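Local coordinates for rhamnose ABC transporter, periplasmic rhamnose-binding protein (Kribbella flavida, PDB 4KVF) that probably binds a sugar such as rhamnose outside the cell membrane as the substrate-capturing component of an ABC transporter, at residues K274-W279 against T330-A335; V228-T233 against A254-G259; G39-Y44 against Q95-I100; K62-E67 against I284-A289. All blocks are in the same frame, centred on the assembly; numbering follows the deposited sequence.

Contact 1. Residues K274-W279 against T330-A335; sequences KKFALW and TEFTAA
Phe276 and Phe332 share one side of a short antiparallel ribbon, their rings nearly parallel (planes at 24°) but barely overlapping. Over one face of the Phe276 ring sits Phe332 CB, in a CH-pi contact 3.8 Å from that ring's centroid. A chi1 of 70° puts Phe276 CG between its backbone N and carbonyl carbon, bringing CE2 to 3.5 Å from Phe332 CD2. The Phe332 ring presents its edge to the partner strand, with Ala277 C and Leu278 N in its plane and Thr330 CG2 over one face. Its CE2 also lies 3.6 Å from Leu278 CB, so a broad flat residue spans two positions. Leu278 CG lies 3.7 Å above the centre of the Trp279 ring, whose NE1 bonds Tyr53 OH. Paired backbone bonds join Phe276 to Phe332 and Leu278 to Thr330. On the Glu331 side, the bent Lys275 chain passes Thr333 CG2, and its NZ forms a salt bridge, weak as a hydrogen bond, with Glu331 OE1 at 3.1 Å and another with Glu158 OE2 of helix 145-159. An alanine in place of Lys275 would probably leave both carboxylates without their shared cation. Helix 261-269 packs on Phe276, and the Ala277 backbone bonds to Gly257, in strand 254-257, and to Gly259 just after it. Helix 281-296, which follows, packs on the other lobe's sheet, so the ribbon lies where the chain passes between lobes.

Contact 2. Residues V228-T233 against A254-G259; sequences VIVSPT and AITGLG
Ile255 leans on Ile229, its parallel neighbour, the two side chains lying side by side. From Ile255 CB, the CG2 branch passes 4.2 Å from Ile229 O, while CG1 carries the chain onward. Chi2 of -73° bends the tip across, and CD1 ends 3.7 Å from Ile229 CB and close to Ile229 CD1. Such a branched apolar chain fills the layer beneath helix 234-245, whose Ile237 and Val244 also meet it. On the other face, Thr256 CG2 reaches Val228 CG1 at 3.9 Å and also touches Val230 CG2; its OG1 is turned away to bond Lys275 O. Four backbone bonds tie the strands, ending with Leu258 N to Ser231 O at 3.0 Å. Gly257 suits its place because a CB would lie about 2.0 Å from Ser231 O, a clash, and at its backbone angles (phi 137°) one would also be jammed against the carbonyl O of Thr256. Beyond it, Pro232, the centre of an inverse gamma turn, has CB 3.9 Å from Leu258 CD1. Thr233 then caps helix 234-245, its OG1 bonded to Gly236 N and Asp207. The whole is a beta-alpha-beta unit, the repeating element of the parallel-sheet lobes of periplasmic binding proteins.

Contact 3. Residues G39-Y44 against Q95-I100; sequences GLKIAY and QQQDVI
Gln96 O, just past helix 85-94, meets Lys41 CD at 3.8 Å; Gln96 itself ends that helix in a Schellman motif. Gln97 folds back at chi2 (-54°), which lays its carboxamide across the other strand, OE1 3.5 Å from Ala43 CB. A glutamine suits this spot because its chain is long enough to lay CG and OE1 over Ala43 CB, with the carboxamide also along Lys41 CB. An alanine in its place would probably open a gap beside Ala43 and Lys41 and leave Leu92 and Lys73 without part of their cover. Asp98 follows, its OD2 taking Lys41 N at 2.9 Å through the anti lone pair in a nearly straight bond (174°). Its own N, at 2.8 Å, and Val99 N, at 3.1 Å, both give to Lys41 O, so that carbonyl is held by two donors as the chain enters strand 99-102. Val99 O accepts from Ala43 N, and the Val99 side chain lies alongside Ile42, with CB 4.0 Å from Ile42 CG1. Ile100 completes the parallel pairing opposite Ala43. Asp98 thus answers the Lys41 N-H at the start of strand 41-45, while its OD1 bonds a glycerol, probably from the crystallisation liquor. The straight N-H bond to OD2, with the Lys41 and Lys296 side chains as positive charge nearby, would probably favour the ionised carboxylate.

Contact 4. Residues K62-E67 against I284-A289; sequences KVAVGE and IGYLAA
Helices 52-67 and 281-296, which lie along the same face of the six-stranded parallel sheet, meet here through Ala64, Tyr286 and Ala289. The axes of the two short helical segments come within 7.8 Å at an angle of 33°, a close approach that small residues make possible: Ala64 CB stands 3.6 Å from Ala289 CB. The same methyl lies over one face of the Tyr286 ring, toward its rim, in a CH-pi contact 3.9 Å from the centroid. Val65 CG2 closes on Ala289 CB at 3.9 Å. In this layered alpha/beta lobe the pair rests on strand 41-45, where Val65 touches Ile42 and Ala289 touches Tyr44. Tyr286 has CG anti to its backbone N (chi1 -176°), which swings the ring out across the gap between the helices. Val63 CG1 meets the ring at its edge, 4.1 Å from CE2. At the far end Tyr286 OH makes a weak hydrogen bond to Glu67 OE1 at 2.6 Å, the carboxylate plane standing at 90° to the ring. A tyrosine suits because its ring packs on alanine while its hydroxyl reaches the more exposed Glu67. That hydroxyl also bonds Lys312 N, its stronger partner, and Glu67 OE1 has a further hydrogen bond with Tyr290 OH.

How the contacts relate
Contacts 3 and 4 hold one lobe and contact 2 the other, their centres on opposite sides of the chain's centre. Contact 2 is the most thoroughly buried: backbone bonds with mostly apolar side chains on both faces. Contact 3 is also strand pairing, but where its two strands begin, and there a carboxylate joins in. Contact 4 replaces backbone bonds by methyl and ring packing with one weak side-chain hydrogen bond, and it touches contact 3 where Tyr44 OH bonds Gly285 O at 2.6 Å. Contact 1, partly buried, adds a partly exposed salt bridge to its ladder. Its ribbon is joined edge-on to the outer strand of contact 2, and its Trp279 reaches Ile284 of contact 4.

Contact 1. Residues K274-W279 against T330-A335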
loop_
_atom_site.group_PDB
_atom_site.type_symbol
_atom_site.label_atom_id
_atom_site.label_comp_id
_atom_site.label_asym_id
_atom_site.label_seq_id
_atom_site.Cartn_x
_atom_site.Cartn_y
_atom_site.Cartn_z
ATOM N N LYS A 274 16.777 -5.403 10.203
ATOM C CA LYS A 274 16.071 -6.152 11.236
ATOM C C LYS A 274 14.567 -6.014 11.089
ATOM O O LYS A 274 13.818 -6.957 11.355
ATOM C CB LYS A 274 16.532 -5.719 12.632
ATOM C CG LYS A 274 18.009 -6.027 12.888
ATOM C CD LYS A 274 18.384 -5.908 14.359
ATOM C CE LYS A 274 19.119 -4.606 14.638
ATOM N NZ LYS A 274 19.554 -4.511 16.060
ATOM N N LYS A 275 14.132 -4.844 10.637
ATOM C CA LYS A 275 12.716 -4.549 10.547
ATOM C C LYS A 275 12.476 -3.557 9.412
ATOM O O LYS A 275 13.277 -2.646 9.198
ATOM C CB LYS A 275 12.247 -3.941 11.872
ATOM C CG LYS A 275 10.834 -4.303 12.291
ATOM C CD LYS A 275 10.497 -3.694 13.652
ATOM C CE LYS A 275 10.204 -4.764 14.701
ATOM N NZ LYS A 275 9.391 -4.221 15.832
ATOM N N PHE A 276 11.393 -3.765 8.667
ATOM C CA PHE A 276 10.901 -2.778 7.710
ATOM C C PHE A 276 9.400 -3.001 7.544
ATOM O O PHE A 276 8.854 -3.956 8.094
ATOM C CB PHE A 276 11.666 -2.820 6.365
ATOM C CG PHE A 276 11.399 -4.053 5.522
ATOM C CD1 PHE A 276 12.171 -5.195 5.664
ATOM C CD2 PHE A 276 10.398 -4.047 4.560
ATOM C CE1 PHE A 276 11.928 -6.324 4.888
ATOM C CE2 PHE A 276 10.152 -5.165 3.776
ATOM C CZ PHE A 276 10.924 -6.310 3.941
ATOM N N ALA A 277 8.731 -2.112 6.821
ATOM C CA ALA A 277 7.281 -2.200 6.670
ATOM C C ALA A 277 6.840 -2.193 5.214
ATOM O O ALA A 277 7.576 -1.775 4.329
ATOM C CB ALA A 277 6.604 -1.039 7.412
ATOM N N LEU A 278 5.626 -2.677 4.979
ATOM C CA LEU A 278 4.895 -2.398 3.751
ATOM C C LEU A 278 3.471 -2.834 4.052
ATOM O O LEU A 278 2.883 -2.393 5.038
ATOM C CB LEU A 278 5.467 -3.149 2.537
ATOM C CG LEU A 278 5.043 -2.616 1.159
ATOM C CD1 LEU A 278 5.751 -1.291 0.800
ATOM C CD2 LEU A 278 5.244 -3.652 0.056
ATOM N N TRP A 279 2.942 -3.732 3.232
ATOM C CA TRP A 279 1.584 -4.234 3.387
ATOM C C TRP A 279 1.489 -5.528 2.582
ATOM O O TRP A 279 2.384 -5.838 1.802
ATOM C CB TRP A 279 0.569 -3.183 2.907
ATOM C CG TRP A 279 0.978 -2.459 1.644
ATOM C CD1 TRP A 279 0.796 -2.890 0.360
ATOM C CD2 TRP A 279 1.620 -1.177 1.550
ATOM N NE1 TRP A 279 1.295 -1.962 -0.527
ATOM C CE2 TRP A 279 1.808 -0.906 0.176
ATOM C CE3 TRP A 279 2.054 -0.240 2.489
ATOM C CZ2 TRP A 279 2.410 0.270 -0.277
ATOM C CZ3 TRP A 279 2.651 0.925 2.037
ATOM C CH2 TRP A 279 2.824 1.168 0.665
ATOM N N THR A 330 2.171 -3.555 7.557
ATOM C CA THR A 330 2.682 -4.851 7.976
ATOM C C THR A 330 4.172 -4.702 8.236
ATOM O O THR A 330 4.879 -4.094 7.436
ATOM C CB THR A 330 2.484 -5.917 6.875
ATOM O OG1 THR A 330 1.083 -6.149 6.671
ATOM C CG2 THR A 330 3.176 -7.227 7.257
ATOM N N GLU A 331 4.643 -5.241 9.357
ATOM C CA GLU A 331 6.067 -5.225 9.667
ATOM C C GLU A 331 6.726 -6.532 9.271
ATOM O O GLU A 331 6.244 -7.612 9.613
ATOM C CB GLU A 331 6.303 -4.991 11.155
ATOM C CG GLU A 331 6.058 -3.579 11.618
ATOM C CD GLU A 331 6.734 -3.312 12.944
ATOM O OE1 GLU A 331 7.420 -4.232 13.435
ATOM O OE2 GLU A 331 6.581 -2.199 13.492
ATOM N N PHE A 332 7.845 -6.431 8.571
ATOM C CA PHE A 332 8.582 -7.618 8.163
ATOM C C PHE A 332 9.869 -7.784 8.969
ATOM O O PHE A 332 10.601 -6.820 9.187
ATOM C CB PHE A 332 8.875 -7.560 6.662
ATOM C CG PHE A 332 7.645 -7.415 5.815
ATOM C CD1 PHE A 332 6.933 -8.529 5.407
ATOM C CD2 PHE A 332 7.186 -6.158 5.442
ATOM C CE1 PHE A 332 5.792 -8.397 4.622
ATOM C CE2 PHE A 332 6.044 -6.016 4.662
ATOM C CZ PHE A 332 5.346 -7.135 4.251
ATOM N N THR A 333 10.114 -9.014 9.428
ATOM C CA THR A 333 11.310 -9.369 10.189
ATOM C C THR A 333 11.769 -10.752 9.743
ATOM O O THR A 333 11.110 -11.391 8.922
ATOM C CB THR A 333 11.035 -9.437 11.711
ATOM O OG1 THR A 333 10.114 -10.501 11.987
ATOM C CG2 THR A 333 10.463 -8.124 12.228
ATOM N N ALA A 334 12.881 -11.222 10.298
ATOM C CA ALA A 334 13.334 -12.586 10.037
ATOM C C ALA A 334 12.286 -13.604 10.485
ATOM O O ALA A 334 12.156 -14.676 9.891
ATOM C CB ALA A 334 14.661 -12.852 10.729
ATOM N N ALA A 335 11.528 -13.246 11.521
ATOM C CA ALA A 335 10.527 -14.138 12.100
ATOM C C ALA A 335 9.369 -14.430 11.148
ATOM O O ALA A 335 8.748 -15.489 11.234
ATOM C CB ALA A 335 10.002 -13.571 13.419
HETATM O O HOH W 1 14.521 -9.724 11.679
#

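Contact 2. Residues V228-T233 against A254-G259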
loop_
_atom_site.group_PDB
_atom_site.type_symbol
_atom_site.label_atom_id
_atom_site.label_comp_id
_atom_site.label_asym_id
_atom_site.label_seq_id
_atom_site.Cartn_x
_atom_site.Cartn_y
_atom_site.Cartn_z
ATOM N N VAL A 228 20.189 5.565 12.158
ATOM C CA VAL A 228 19.218 4.907 11.295
ATOM C C VAL A 228 19.047 5.676 10.003
ATOM O O VAL A 228 18.927 6.896 10.022
ATOM C CB VAL A 228 17.824 4.814 11.968
ATOM C CG1 VAL A 228 16.899 3.922 11.155
ATOM C CG2 VAL A 228 17.939 4.283 13.399
ATOM N N ILE A 229 19.034 4.959 8.884
ATOM C CA ILE A 229 18.558 5.518 7.632
ATOM C C ILE A 229 17.170 4.944 7.413
ATOM O O ILE A 229 17.003 3.725 7.433
ATOM C CB ILE A 229 19.449 5.122 6.441
ATOM C CG1 ILE A 229 20.865 5.674 6.632
ATOM C CG2 ILE A 229 18.830 5.619 5.140
ATOM C CD1 ILE A 229 21.802 5.392 5.481
ATOM N N VAL A 230 16.180 5.817 7.216
ATOM C CA VAL A 230 14.809 5.401 6.942
ATOM C C VAL A 230 14.535 5.694 5.473
ATOM O O VAL A 230 14.599 6.844 5.056
ATOM C CB VAL A 230 13.778 6.222 7.776
ATOM C CG1 VAL A 230 12.351 5.765 7.488
ATOM C CG2 VAL A 230 14.078 6.130 9.271
ATOM N N SER A 231 14.248 4.668 4.681
ATOM C CA SER A 231 14.015 4.883 3.253
ATOM C C SER A 231 12.629 4.408 2.863
ATOM O O SER A 231 12.415 3.207 2.685
ATOM C CB SER A 231 15.085 4.156 2.432
ATOM O OG SER A 231 15.044 4.557 1.073
ATOM N N PRO A 232 11.678 5.350 2.738
ATOM C CA PRO A 232 10.289 5.020 2.408
ATOM C C PRO A 232 10.112 4.861 0.903
ATOM O O PRO A 232 9.281 5.523 0.284
ATOM C CB PRO A 232 9.516 6.232 2.929
ATOM C CG PRO A 232 10.480 7.378 2.744
ATOM C CD PRO A 232 11.855 6.784 3.046
ATOM N N THR A 233 10.933 3.993 0.326
ATOM C CA THR A 233 10.853 3.652 -1.091
ATOM C C THR A 233 11.474 2.279 -1.241
ATOM O O THR A 233 12.529 2.024 -0.661
ATOM C CB THR A 233 11.609 4.660 -1.972
ATOM O OG1 THR A 233 12.213 3.973 -3.081
ATOM C CG2 THR A 233 12.707 5.352 -1.190
ATOM N N ALA A 254 21.479 1.174 11.379
ATOM C CA ALA A 254 20.283 0.418 11.038
ATOM C C ALA A 254 19.675 0.977 9.762
ATOM O O ALA A 254 19.788 2.170 9.482
ATOM C CB ALA A 254 19.271 0.468 12.167
ATOM N N ILE A 255 19.035 0.106 8.989
ATOM C CA ILE A 255 18.307 0.521 7.800
ATOM C C ILE A 255 16.868 0.059 7.943
ATOM O O ILE A 255 16.630 -1.114 8.212
ATOM C CB ILE A 255 18.903 -0.120 6.518
ATOM C CG1 ILE A 255 20.380 0.245 6.358
ATOM C CG2 ILE A 255 18.109 0.300 5.290
ATOM C CD1 ILE A 255 20.609 1.688 5.942
ATOM N N THR A 256 15.911 0.973 7.795
ATOM C CA THR A 256 14.501 0.585 7.773
ATOM C C THR A 256 13.765 1.395 6.700
ATOM O O THR A 256 14.401 2.104 5.930
ATOM C CB THR A 256 13.835 0.729 9.160
ATOM O OG1 THR A 256 12.516 0.166 9.118
ATOM C CG2 THR A 256 13.753 2.192 9.583
ATOM N N GLY A 257 12.444 1.279 6.621
ATOM C CA GLY A 257 11.719 1.931 5.549
ATOM C C GLY A 257 10.640 1.050 4.946
ATOM O O GLY A 257 10.087 0.184 5.624
ATOM N N LEU A 258 10.341 1.271 3.672
ATOM C CA LEU A 258 9.283 0.529 2.999
ATOM C C LEU A 258 9.913 -0.318 1.913
ATOM O O LEU A 258 10.536 0.208 0.993
ATOM C CB LEU A 258 8.271 1.490 2.387
ATOM C CG LEU A 258 7.593 2.405 3.402
ATOM C CD1 LEU A 258 6.765 3.437 2.660
ATOM C CD2 LEU A 258 6.731 1.603 4.383
ATOM N N GLY A 259 9.774 -1.632 2.031
ATOM C CA GLY A 259 10.467 -2.525 1.120
ATOM C C GLY A 259 9.624 -3.671 0.603
ATOM O O GLY A 259 8.549 -3.958 1.138
#

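Contact 3. Residues G39-Y44 against Q95-I100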
loop_
_atom_site.group_PDB
_atom_site.type_symbol
_atom_site.label_atom_id
_atom_site.label_comp_id
_atom_site.label_asym_id
_atom_site.label_seq_id
_atom_site.Cartn_x
_atom_site.Cartn_y
_atom_site.Cartn_z
ATOM N N GLY A 39 -22.723 -15.879 -6.461
ATOM C CA GLY A 39 -22.730 -15.701 -7.903
ATOM C C GLY A 39 -22.434 -14.293 -8.393
ATOM O O GLY A 39 -22.681 -13.974 -9.563
ATOM N N LEU A 40 -21.903 -13.445 -7.516
ATOM C CA LEU A 40 -21.537 -12.082 -7.908
ATOM C C LEU A 40 -20.374 -12.083 -8.890
ATOM O O LEU A 40 -19.370 -12.765 -8.672
ATOM C CB LEU A 40 -21.135 -11.255 -6.685
ATOM C CG LEU A 40 -22.271 -11.023 -5.700
ATOM C CD1 LEU A 40 -21.777 -10.208 -4.521
ATOM C CD2 LEU A 40 -23.421 -10.323 -6.403
ATOM N N LYS A 41 -20.508 -11.308 -9.963
ATOM C CA LYS A 41 -19.432 -11.155 -10.930
ATOM C C LYS A 41 -18.557 -9.989 -10.492
ATOM O O LYS A 41 -18.984 -8.842 -10.514
ATOM C CB LYS A 41 -19.988 -10.912 -12.336
ATOM C CG LYS A 41 -20.899 -12.008 -12.844
ATOM C CD LYS A 41 -21.322 -11.715 -14.267
ATOM C CE LYS A 41 -21.125 -12.930 -15.160
ATOM N NZ LYS A 41 -22.411 -13.591 -15.525
ATOM N N ILE A 42 -17.340 -10.295 -10.063
ATOM C CA ILE A 42 -16.451 -9.279 -9.510
ATOM C C ILE A 42 -15.198 -9.195 -10.371
ATOM O O ILE A 42 -14.472 -10.178 -10.519
ATOM C CB ILE A 42 -16.097 -9.607 -8.039
ATOM C CG1 ILE A 42 -17.378 -9.714 -7.199
ATOM C CG2 ILE A 42 -15.152 -8.543 -7.476
ATOM C CD1 ILE A 42 -17.150 -10.049 -5.714
ATOM N N ALA A 43 -14.957 -8.029 -10.965
ATOM C CA ALA A 43 -13.855 -7.880 -11.909
ATOM C C ALA A 43 -12.803 -6.933 -11.349
ATOM O O ALA A 43 -13.149 -5.950 -10.703
ATOM C CB ALA A 43 -14.367 -7.353 -13.231
ATOM N N TYR A 44 -11.533 -7.236 -11.613
ATOM C CA TYR A 44 -10.405 -6.441 -11.134
ATOM C C TYR A 44 -9.693 -5.753 -12.293
ATOM O O TYR A 44 -9.397 -6.376 -13.320
ATOM C CB TYR A 44 -9.408 -7.325 -10.393
ATOM C CG TYR A 44 -9.873 -7.662 -9.007
ATOM C CD1 TYR A 44 -10.892 -8.583 -8.807
ATOM C CD2 TYR A 44 -9.327 -7.033 -7.902
ATOM C CE1 TYR A 44 -11.352 -8.880 -7.535
ATOM C CE2 TYR A 44 -9.781 -7.320 -6.631
ATOM C CZ TYR A 44 -10.791 -8.245 -6.454
ATOM O OH TYR A 44 -11.228 -8.530 -5.179
ATOM N N GLN A 95 -20.140 -6.097 -20.049
ATOM C CA GLN A 95 -20.146 -7.499 -19.617
ATOM C C GLN A 95 -21.018 -7.719 -18.372
ATOM O O GLN A 95 -21.194 -8.852 -17.913
ATOM C CB GLN A 95 -18.715 -7.979 -19.328
ATOM C CG GLN A 95 -17.829 -8.106 -20.559
ATOM C CD GLN A 95 -16.409 -8.545 -20.211
ATOM O OE1 GLN A 95 -15.993 -8.473 -19.052
ATOM N NE2 GLN A 95 -15.665 -9.013 -21.216
ATOM N N GLN A 96 -21.552 -6.627 -17.842
ATOM C CA GLN A 96 -22.502 -6.652 -16.728
ATOM C C GLN A 96 -21.929 -7.279 -15.464
ATOM O O GLN A 96 -22.552 -8.150 -14.841
ATOM C CB GLN A 96 -23.816 -7.321 -17.117
ATOM C CG GLN A 96 -24.553 -6.583 -18.200
ATOM C CD GLN A 96 -25.781 -7.314 -18.635
ATOM O OE1 GLN A 96 -26.220 -8.254 -17.970
ATOM N NE2 GLN A 96 -26.347 -6.902 -19.767
ATOM N N GLN A 97 -20.734 -6.834 -15.107
ATOM C CA GLN A 97 -20.146 -7.164 -13.813
ATOM C C GLN A 97 -21.023 -6.579 -12.709
ATOM O O GLN A 97 -21.720 -5.591 -12.928
ATOM C CB GLN A 97 -18.719 -6.612 -13.722
ATOM C CG GLN A 97 -17.788 -7.174 -14.787
ATOM C CD GLN A 97 -17.766 -8.696 -14.796
ATOM O OE1 GLN A 97 -17.219 -9.320 -13.892
ATOM N NE2 GLN A 97 -18.386 -9.297 -15.809
ATOM N N ASP A 98 -20.993 -7.196 -11.530
ATOM C CA ASP A 98 -21.746 -6.692 -10.381
ATOM C C ASP A 98 -20.912 -5.705 -9.580
ATOM O O ASP A 98 -21.451 -4.783 -8.982
ATOM C CB ASP A 98 -22.178 -7.847 -9.469
ATOM C CG ASP A 98 -23.278 -8.704 -10.087
ATOM O OD1 ASP A 98 -24.340 -8.149 -10.444
ATOM O OD2 ASP A 98 -23.082 -9.934 -10.217
ATOM N N VAL A 99 -19.602 -5.933 -9.572
ATOM C CA VAL A 99 -18.640 -5.113 -8.847
ATOM C C VAL A 99 -17.422 -4.891 -9.735
ATOM O O VAL A 99 -16.903 -5.834 -10.333
ATOM C CB VAL A 99 -18.158 -5.814 -7.560
ATOM C CG1 VAL A 99 -17.137 -4.936 -6.812
ATOM C CG2 VAL A 99 -19.337 -6.166 -6.654
ATOM N N ILE A 100 -16.985 -3.638 -9.835
ATOM C CA ILE A 100 -15.721 -3.307 -10.485
ATOM C C ILE A 100 -14.739 -2.836 -9.423
ATOM O O ILE A 100 -15.009 -1.892 -8.686
ATOM C CB ILE A 100 -15.871 -2.201 -11.566
ATOM C CG1 ILE A 100 -16.761 -2.683 -12.716
ATOM C CG2 ILE A 100 -14.490 -1.804 -12.124
ATOM C CD1 ILE A 100 -17.077 -1.592 -13.764
#

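Contact 4. Residues K62-E67 against I284-A289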
loop_
_atom_site.group_PDB
_atom_site.type_symbol
_atom_site.label_atom_id
_atom_site.label_comp_id
_atom_site.label_asym_id
_atom_site.label_seq_id
_atom_site.Cartn_x
_atom_site.Cartn_y
_atom_site.Cartn_z
ATOM N N LYS A 62 -9.083 -13.014 -6.131
ATOM C CA LYS A 62 -9.536 -14.295 -6.661
ATOM C C LYS A 62 -9.893 -15.269 -5.535
ATOM O O LYS A 62 -10.868 -16.026 -5.635
ATOM C CB LYS A 62 -8.471 -14.892 -7.582
ATOM C CG LYS A 62 -8.886 -16.147 -8.320
ATOM C CD LYS A 62 -7.924 -16.384 -9.483
ATOM C CE LYS A 62 -7.786 -17.847 -9.843
ATOM N NZ LYS A 62 -9.062 -18.461 -10.272
ATOM N N VAL A 63 -9.114 -15.250 -4.460
ATOM C CA VAL A 63 -9.389 -16.133 -3.330
ATOM C C VAL A 63 -10.707 -15.764 -2.647
ATOM O O VAL A 63 -11.546 -16.645 -2.375
ATOM C CB VAL A 63 -8.251 -16.110 -2.278
ATOM C CG1 VAL A 63 -8.699 -16.800 -0.997
ATOM C CG2 VAL A 63 -7.013 -16.785 -2.828
ATOM N N ALA A 64 -10.873 -14.472 -2.357
ATOM C CA ALA A 64 -12.078 -13.968 -1.700
ATOM C C ALA A 64 -13.325 -14.239 -2.539
ATOM O O ALA A 64 -14.366 -14.644 -2.023
ATOM C CB ALA A 64 -11.946 -12.471 -1.433
ATOM N N VAL A 65 -13.217 -14.011 -3.840
ATOM C CA VAL A 65 -14.345 -14.240 -4.740
ATOM C C VAL A 65 -14.762 -15.711 -4.722
ATOM O O VAL A 65 -15.953 -16.038 -4.681
ATOM C CB VAL A 65 -14.038 -13.714 -6.174
ATOM C CG1 VAL A 65 -15.114 -14.151 -7.149
ATOM C CG2 VAL A 65 -13.955 -12.201 -6.143
ATOM N N GLY A 66 -13.780 -16.608 -4.700
ATOM C CA GLY A 66 -14.073 -18.028 -4.614
ATOM C C GLY A 66 -14.751 -18.370 -3.299
ATOM O O GLY A 66 -15.623 -19.235 -3.239
ATOM N N GLU A 67 -14.347 -17.694 -2.232
ATOM C CA GLU A 67 -14.935 -17.948 -0.921
ATOM C C GLU A 67 -16.429 -17.622 -0.864
ATOM O O GLU A 67 -17.205 -18.353 -0.239
ATOM C CB GLU A 67 -14.171 -17.190 0.171
ATOM C CG GLU A 67 -12.787 -17.756 0.435
ATOM C CD GLU A 67 -12.057 -17.016 1.534
ATOM O OE1 GLU A 67 -12.516 -15.919 1.913
ATOM O OE2 GLU A 67 -11.031 -17.539 2.022
ATOM N N ILE A 284 -5.246 -6.608 0.095
ATOM C CA ILE A 284 -5.941 -5.487 -0.534
ATOM C C ILE A 284 -7.026 -6.012 -1.487
ATOM O O ILE A 284 -8.182 -5.583 -1.439
ATOM C CB ILE A 284 -4.964 -4.585 -1.322
ATOM C CG1 ILE A 284 -3.846 -4.074 -0.408
ATOM C CG2 ILE A 284 -5.710 -3.398 -1.939
ATOM C CD1 ILE A 284 -2.774 -3.310 -1.169
ATOM N N GLY A 285 -6.652 -6.956 -2.338
ATOM C CA GLY A 285 -7.589 -7.526 -3.288
ATOM C C GLY A 285 -8.671 -8.326 -2.594
ATOM O O GLY A 285 -9.839 -8.310 -2.988
ATOM N N TYR A 286 -8.269 -9.050 -1.552
ATOM C CA TYR A 286 -9.200 -9.850 -0.750
ATOM C C TYR A 286 -10.226 -8.941 -0.068
ATOM O O TYR A 286 -11.435 -9.175 -0.145
ATOM C CB TYR A 286 -8.396 -10.679 0.265
ATOM C CG TYR A 286 -9.185 -11.637 1.119
ATOM C CD1 TYR A 286 -9.917 -11.180 2.210
ATOM C CD2 TYR A 286 -9.160 -13.000 0.866
ATOM C CE1 TYR A 286 -10.626 -12.064 3.012
ATOM C CE2 TYR A 286 -9.874 -13.887 1.659
ATOM C CZ TYR A 286 -10.599 -13.408 2.733
ATOM O OH TYR A 286 -11.307 -14.288 3.530
ATOM N N LEU A 287 -9.752 -7.888 0.590
ATOM C CA LEU A 287 -10.655 -6.961 1.238
ATOM C C LEU A 287 -11.575 -6.286 0.226
ATOM O O LEU A 287 -12.756 -6.107 0.492
ATOM C CB LEU A 287 -9.872 -5.920 2.048
ATOM C CG LEU A 287 -10.692 -4.821 2.733
ATOM C CD1 LEU A 287 -11.814 -5.405 3.593
ATOM C CD2 LEU A 287 -9.780 -3.931 3.581
ATOM N N ALA A 288 -11.036 -5.923 -0.936
ATOM C CA ALA A 288 -11.847 -5.259 -1.957
ATOM C C ALA A 288 -13.040 -6.121 -2.393
ATOM O O ALA A 288 -14.147 -5.607 -2.572
ATOM C CB ALA A 288 -10.991 -4.870 -3.164
ATOM N N ALA A 289 -12.822 -7.428 -2.544
ATOM C CA ALA A 289 -13.909 -8.329 -2.927
ATOM C C ALA A 289 -15.019 -8.363 -1.875
ATOM O O ALA A 289 -16.207 -8.306 -2.196
ATOM C CB ALA A 289 -13.380 -9.726 -3.187
#